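Side-chain contact in LAR_0958 cell surface adhesin (Lactobacillus reuteri, PDB 4NG0), which probably helps the bacterium adhere to mucus as a surface-exposed adhesin, of which this chain is a single repeat: residues 9-12 with 17-20. Residues are numbered along the deposited sequence; the frame is centred on the assembly and turned at random.
Sequences DSKT and PANF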
ATOM      1  N   ASP A   9       7.923   2.574   3.327  1.00  5.03           N
ATOM      2  CA  ASP A   9       8.178   4.004   3.191  1.00  6.91           C
ATOM      3  C   ASP A   9       8.150   4.585   4.591  1.00  4.13           C
ATOM      4  O   ASP A   9       7.764   3.914   5.554  1.00  4.63           O
ATOM      5  CB  ASP A   9       7.094   4.638   2.317  1.00  4.50           C
ATOM      6  CG  ASP A   9       7.474   6.006   1.769  1.00  7.16           C
ATOM      7  OD1 ASP A   9       8.616   6.472   1.961  1.00  8.84           O
ATOM      8  OD2 ASP A   9       6.596   6.615   1.117  1.00  9.90           O
ATOM      9  N   SER A  10       8.591   5.830   4.700  1.00  4.42           N
ATOM     10  CA  SER A  10       8.606   6.507   5.984  1.00  5.18           C
ATOM     11  C   SER A  10       8.669   8.012   5.820  1.00  7.11           C
ATOM     12  O   SER A  10       9.013   8.534   4.747  1.00  7.30           O
ATOM     13  CB  SER A  10       9.777   6.030   6.853  1.00  7.09           C
ATOM     14  OG  SER A  10      11.020   6.419   6.290  1.00  7.90           O
ATOM     15  N   LYS A  11       8.314   8.700   6.898  1.00  4.87           N
ATOM     16  CA  LYS A  11       8.531  10.136   7.014  1.00  6.65           C
ATOM     17  C   LYS A  11       8.926  10.450   8.441  1.00  5.82           C
ATOM     18  O   LYS A  11       8.740   9.638   9.355  1.00  6.19           O
ATOM     19  CB  LYS A  11       7.256  10.934   6.691  1.00  8.02           C
ATOM     20  CG  LYS A  11       6.165  10.769   7.746  1.00  8.61           C
ATOM     21  CD  LYS A  11       4.837  11.458   7.402  1.00 14.74           C
ATOM     22  CE  LYS A  11       4.832  12.919   7.817  1.00 15.64           C
ATOM     23  NZ  LYS A  11       3.541  13.600   7.473  1.00  9.76           N
ATOM     24  N   THR A  12       9.457  11.651   8.633  1.00  5.74           N
ATOM     25  CA  THR A  12       9.633  12.197   9.972  1.00  5.75           C
ATOM     26  C   THR A  12       8.349  12.920  10.391  1.00  4.52           C
ATOM     27  O   THR A  12       7.746  13.651   9.601  1.00  7.46           O
ATOM     28  CB  THR A  12      10.826  13.169  10.008  1.00  7.36           C
ATOM     29  OG1 THR A  12      12.023  12.447   9.679  1.00 10.67           O
ATOM     30  CG2 THR A  12      10.993  13.796  11.366  1.00  8.09           C
ATOM     31  N   PRO A  17      -0.768  14.341   8.370  1.00  5.93           N
ATOM     32  CA  PRO A  17      -0.998  12.922   8.083  0.62  5.84           C
ATOM     33  C   PRO A  17      -0.024  12.401   7.031  1.00  6.84           C
ATOM     34  O   PRO A  17       0.403  13.145   6.148  1.00  7.19           O
ATOM     35  CB  PRO A  17      -2.438  12.897   7.544  0.62  6.51           C
ATOM     36  CG  PRO A  17      -3.055  14.188   8.012  0.62  6.88           C
ATOM     37  CD  PRO A  17      -1.934  15.177   8.030  0.62  4.22           C
ATOM     38  N   ALA A  18       0.330  11.126   7.144  1.00  5.63           N
ATOM     39  CA  ALA A  18       1.211  10.500   6.161  1.00  6.99           C
ATOM     40  C   ALA A  18       0.563  10.404   4.788  1.00  6.55           C
ATOM     41  O   ALA A  18      -0.636  10.158   4.674  1.00  9.36           O
ATOM     42  CB  ALA A  18       1.608   9.107   6.634  1.00  6.91           C
ATOM     43  N   ASN A  19       1.378  10.556   3.753  1.00  7.03           N
ATOM     44  CA  ASN A  19       0.924  10.409   2.380  1.00  6.01           C
ATOM     45  C   ASN A  19       1.454   9.111   1.792  1.00  9.27           C
ATOM     46  O   ASN A  19       2.621   9.036   1.392  1.00 10.02           O
ATOM     47  CB  ASN A  19       1.429  11.574   1.527  1.00  9.46           C
ATOM     48  CG  ASN A  19       0.802  12.907   1.906  1.00 17.26           C
ATOM     49  OD1 ASN A  19      -0.397  12.994   2.173  1.00 23.41           O
ATOM     50  ND2 ASN A  19       1.613  13.958   1.910  1.00 25.71           N
ATOM     51  N   PHE A  20       0.595   8.100   1.742  1.00  7.44           N
ATOM     52  CA  PHE A  20       0.950   6.825   1.139  1.00  6.71           C
ATOM     53  C   PHE A  20       1.126   6.991  -0.360  1.00  8.59           C
ATOM     54  O   PHE A  20       0.284   7.599  -1.028  1.00 10.62           O
ATOM     55  CB  PHE A  20      -0.147   5.802   1.430  1.00  7.69           C
ATOM     56  CG  PHE A  20      -0.071   4.570   0.575  1.00  7.49           C
ATOM     57  CD1 PHE A  20       0.903   3.613   0.812  1.00  8.30           C
ATOM     58  CD2 PHE A  20      -0.989   4.352  -0.445  1.00  8.41           C
ATOM     59  CE1 PHE A  20       0.989   2.459   0.032  1.00  5.16           C
ATOM     60  CE2 PHE A  20      -0.921   3.188  -1.232  1.00  9.22           C
ATOM     61  CZ  PHE A  20       0.068   2.244  -0.994  1.00  7.72           C
TER
HETATM   62  O   HOH W   1       5.426   9.168   2.126  1.00 18.08           O
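Lys11 reaches from strand 3-12 of this MBG-domain repeat, which has a ubiquitin-like beta-grasp fold, to Ala18 and Pro17. The loop 17-20 runs back across one face of the sheet, on its way to strand 26-28. The firm part of the contact is small and apolar. CD of Lys11 lies over the backbone of Ala18, 4.0 Å from its CA. The same CD is 4.1 Å from the methyl CB of Ala18. That methyl is buried, and it also touches Tyr89 and Trp45. Tyr89 packs against Lys11 and Asp9 too, which ties the loop to strand 83-92.

The lysine chain is not straight. It leaves the strand extended about CB-CG, then turns about the CG-CD bond (chi3 -85°). The bend carries the amino end along the loop toward its start. There NZ makes a salt bridge with OD1 of Asp14 and a hydrogen bond to the carbonyl of Asn16. NZ also lies 3.4 Å from O of Pro17. The amino group is thus held by two residues of the connection between the segments, and the carboxylate probably offsets its charge.

Toward Asp9 and Asn19 the contact is looser. The carboxylate of Asp9 does not touch the loop directly, and the side chain of Asn19 is exposed. OD1 of Asp9 stays on its own strand, taking a weak, bent bond from the backbone N of Ser10 (2.8 Å, 142°). A water sits in between, able to donate to either side: it lies 3.0 Å from OD2 of Asp9 and 2.9 Å from the backbone O of Asn19.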